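Local coordinates for DNA primase (Aquifex aeolicus, PDB 2AU3), which probably synthesises the short RNA primers that DNA polymerase extends during DNA replication, using a zinc-binding domain and a TOPRIM-containing RNA polymerase core, at residues Lys227-Ala237 with Val268-Gln279. Residues are numbered along the deposited sequence; the frame is centred on the assembly and turned at random.
Sequences KGENLFGLYEA and VAPLGTALTQNQ
Phe232 and Ala269 pair antiparallel where strand 231-232 is added to the edge of the mixed TOPRIM sheet, beside strand 267-270. The evidence is a two-way backbone exchange: Ala269 N gives to Phe232 O at 3.1 Å, while the return bond from Phe232 N to Ala269 O is weak. Beyond the strands, the capping box of Thr276 and Gln279 starts helix 277-284 and also grips residues 227-230.

Gln279 can be followed outward. Its CB lies 3.9 Å from Leu231 CD2, and its CG touches both Gly228 O and Asn230 O, each at 3.5 Å. Extended beyond CG, the chain brings the amide up to the 3-10 segment 227-229, where NE2 donates to Lys227 O at 3.0 Å; that acceptor is only 11° out of the amide plane. NE2 also reaches Asn230 O in a weak bond. OE1 turns back to take Thr276 N, the donor sitting 49° above the carbonyl plane, and Gln279 N returns a bond to Thr276 OG1. With NE2 and OE1 both engaged, rotation of the amide is restrained. A leucine in its place would probably leave Lys227 O without this donor and Thr276 N without its capping acceptor.

Leu271 packs its CD1 against Phe232 CB at 3.6 Å; its CD2 comes a doubtfully short 3.3 Å from Asn230 CB, with the side chain in an unusual rotamer. Phe232 and Leu271 also touch strand 188-194, which carries the contact into the neighbouring antiparallel sheet. Pro270 lies about 6 Å, side chain to side chain, from Glu251, a predicted magnesium ligand. Thr276 OG1, placed between backbone N and carbonyl carbon (chi1 70°), donates to Gly228 O at 2.8 Å.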
# COMPACT_ATOMS: atom_id res chain seq x y z
N LYS A 227 -7.07 2.36 -9.57
CA LYS A 227 -7.29 2.50 -8.13
C LYS A 227 -8.19 1.39 -7.59
O LYS A 227 -7.92 0.84 -6.53
CB LYS A 227 -7.77 3.91 -7.73
CG LYS A 227 -9.22 4.25 -8.07
CD LYS A 227 -9.44 5.75 -8.24
CE LYS A 227 -9.82 6.44 -6.93
NZ LYS A 227 -9.77 7.96 -7.04
N GLY A 228 -9.20 1.02 -8.36
CA GLY A 228 -10.17 0.02 -7.96
C GLY A 228 -9.66 -1.41 -7.90
O GLY A 228 -10.37 -2.29 -7.44
N GLU A 229 -8.41 -1.64 -8.33
CA GLU A 229 -7.85 -2.99 -8.44
C GLU A 229 -6.63 -3.23 -7.52
O GLU A 229 -6.05 -4.33 -7.52
CB GLU A 229 -7.48 -3.25 -9.89
CG GLU A 229 -8.68 -3.18 -10.84
CD GLU A 229 -8.34 -3.55 -12.27
OE1 GLU A 229 -7.36 -4.31 -12.47
OE2 GLU A 229 -9.04 -3.08 -13.19
N ASN A 230 -6.27 -2.21 -6.74
CA ASN A 230 -5.10 -2.25 -5.87
C ASN A 230 -5.44 -1.92 -4.42
O ASN A 230 -6.40 -1.19 -4.16
CB ASN A 230 -4.03 -1.28 -6.38
CG ASN A 230 -3.38 -1.75 -7.67
OD1 ASN A 230 -2.45 -2.55 -7.63
ND2 ASN A 230 -3.87 -1.26 -8.82
N LEU A 231 -4.66 -2.44 -3.48
CA LEU A 231 -4.84 -2.08 -2.08
C LEU A 231 -3.57 -1.43 -1.56
O LEU A 231 -2.47 -1.98 -1.70
CB LEU A 231 -5.17 -3.31 -1.20
CG LEU A 231 -6.60 -3.86 -1.30
CD1 LEU A 231 -6.65 -5.29 -0.80
CD2 LEU A 231 -7.58 -2.99 -0.53
N PHE A 232 -3.73 -0.26 -0.95
CA PHE A 232 -2.61 0.35 -0.27
C PHE A 232 -2.09 -0.56 0.83
O PHE A 232 -2.88 -1.08 1.65
CB PHE A 232 -3.00 1.69 0.35
CG PHE A 232 -1.82 2.44 0.94
CD1 PHE A 232 -0.79 2.88 0.12
CD2 PHE A 232 -1.76 2.71 2.30
CE1 PHE A 232 0.31 3.57 0.65
CE2 PHE A 232 -0.66 3.41 2.86
CZ PHE A 232 0.37 3.83 2.03
N GLY A 233 -0.77 -0.72 0.88
CA GLY A 233 -0.13 -1.48 1.92
C GLY A 233 -0.02 -2.98 1.67
O GLY A 233 0.64 -3.67 2.44
N LEU A 234 -0.65 -3.50 0.62
CA LEU A 234 -0.59 -4.94 0.40
C LEU A 234 0.85 -5.49 0.30
O LEU A 234 1.19 -6.49 0.94
CB LEU A 234 -1.44 -5.36 -0.80
CG LEU A 234 -1.70 -6.83 -1.00
CD1 LEU A 234 -2.38 -7.47 0.23
CD2 LEU A 234 -2.58 -6.97 -2.24
N TYR A 235 1.70 -4.80 -0.46
CA TYR A 235 3.07 -5.22 -0.63
C TYR A 235 3.77 -5.29 0.74
O TYR A 235 4.45 -6.27 1.08
CB TYR A 235 3.82 -4.24 -1.54
CG TYR A 235 5.31 -4.46 -1.53
CD1 TYR A 235 6.17 -3.52 -0.96
CD2 TYR A 235 5.88 -5.61 -2.12
CE1 TYR A 235 7.56 -3.71 -0.98
CE2 TYR A 235 7.24 -5.81 -2.16
CZ TYR A 235 8.08 -4.87 -1.57
OH TYR A 235 9.45 -5.06 -1.58
N GLU A 236 3.58 -4.26 1.54
CA GLU A 236 4.19 -4.21 2.85
C GLU A 236 3.54 -5.17 3.88
O GLU A 236 4.20 -5.62 4.82
CB GLU A 236 4.12 -2.78 3.37
CG GLU A 236 4.99 -1.82 2.58
CD GLU A 236 4.29 -1.26 1.33
OE1 GLU A 236 3.13 -1.65 1.06
OE2 GLU A 236 4.91 -0.44 0.61
N ALA A 237 2.26 -5.48 3.68
CA ALA A 237 1.47 -6.23 4.67
C ALA A 237 1.47 -7.74 4.45
O ALA A 237 1.20 -8.49 5.38
CB ALA A 237 0.02 -5.72 4.68
N VAL A 268 -4.30 -3.33 5.41
CA VAL A 268 -4.47 -2.82 4.05
C VAL A 268 -5.54 -1.74 4.07
O VAL A 268 -6.28 -1.63 5.04
CB VAL A 268 -4.96 -3.92 3.05
CG1 VAL A 268 -3.78 -4.85 2.68
CG2 VAL A 268 -6.08 -4.74 3.65
N ALA A 269 -5.61 -0.95 3.01
CA ALA A 269 -6.65 0.05 2.90
C ALA A 269 -7.06 0.20 1.44
O ALA A 269 -6.23 -0.01 0.55
CB ALA A 269 -6.16 1.38 3.45
N PRO A 270 -8.33 0.56 1.16
CA PRO A 270 -8.79 0.77 -0.22
C PRO A 270 -8.06 1.94 -0.85
O PRO A 270 -7.63 2.87 -0.14
CB PRO A 270 -10.28 1.11 -0.05
CG PRO A 270 -10.64 0.56 1.27
CD PRO A 270 -9.43 0.72 2.13
N LEU A 271 -7.89 1.89 -2.15
CA LEU A 271 -7.14 2.96 -2.76
C LEU A 271 -8.03 4.15 -2.90
O LEU A 271 -9.12 4.10 -3.53
CB LEU A 271 -6.51 2.55 -4.08
CG LEU A 271 -4.98 2.73 -4.06
CD1 LEU A 271 -4.44 3.04 -2.67
CD2 LEU A 271 -4.32 1.50 -4.62
N GLY A 272 -7.59 5.22 -2.24
CA GLY A 272 -8.33 6.44 -2.21
C GLY A 272 -9.63 6.34 -1.41
O GLY A 272 -9.79 7.11 -0.44
N THR A 273 -10.54 5.43 -1.79
CA THR A 273 -11.96 5.51 -1.40
C THR A 273 -12.57 4.28 -0.70
O THR A 273 -11.91 3.61 0.10
CB THR A 273 -12.81 5.75 -2.64
OG1 THR A 273 -12.84 4.54 -3.41
CG2 THR A 273 -12.20 6.78 -3.57
N ALA A 274 -13.86 4.01 -1.03
CA ALA A 274 -14.57 2.81 -0.55
C ALA A 274 -14.02 1.51 -1.17
O ALA A 274 -13.71 1.45 -2.35
CB ALA A 274 -16.07 2.90 -0.79
N LEU A 275 -13.96 0.48 -0.36
CA LEU A 275 -13.54 -0.81 -0.83
C LEU A 275 -14.38 -1.20 -2.08
O LEU A 275 -15.58 -0.97 -2.10
CB LEU A 275 -13.69 -1.84 0.29
CG LEU A 275 -13.33 -3.27 -0.10
CD1 LEU A 275 -11.84 -3.45 -0.01
CD2 LEU A 275 -14.05 -4.24 0.85
N THR A 276 -13.73 -1.74 -3.10
CA THR A 276 -14.43 -2.26 -4.27
C THR A 276 -14.42 -3.76 -4.23
O THR A 276 -13.62 -4.35 -3.53
CB THR A 276 -13.78 -1.82 -5.58
OG1 THR A 276 -12.51 -2.49 -5.71
CG2 THR A 276 -13.47 -0.30 -5.58
N GLN A 277 -15.30 -4.38 -5.02
CA GLN A 277 -15.26 -5.83 -5.19
C GLN A 277 -13.90 -6.37 -5.67
O GLN A 277 -13.41 -7.40 -5.15
CB GLN A 277 -16.38 -6.28 -6.16
CG GLN A 277 -16.58 -7.82 -6.17
CD GLN A 277 -17.05 -8.35 -4.81
OE1 GLN A 277 -16.35 -9.12 -4.14
NE2 GLN A 277 -18.23 -7.97 -4.43
N ASN A 278 -13.29 -5.71 -6.66
CA ASN A 278 -11.98 -6.16 -7.12
C ASN A 278 -10.97 -6.14 -5.97
O ASN A 278 -10.16 -7.03 -5.88
CB ASN A 278 -11.44 -5.32 -8.30
CG ASN A 278 -12.12 -5.67 -9.62
OD1 ASN A 278 -12.72 -6.73 -9.75
ND2 ASN A 278 -12.03 -4.76 -10.60
N GLN A 279 -11.02 -5.12 -5.11
CA GLN A 279 -10.14 -5.06 -3.94
C GLN A 279 -10.44 -6.19 -2.91
O GLN A 279 -9.52 -6.79 -2.34
CB GLN A 279 -10.21 -3.69 -3.26
CG GLN A 279 -9.58 -2.56 -4.05
CD GLN A 279 -10.07 -1.19 -3.60
OE1 GLN A 279 -10.98 -1.08 -2.74
NE2 GLN A 279 -9.50 -0.15 -4.19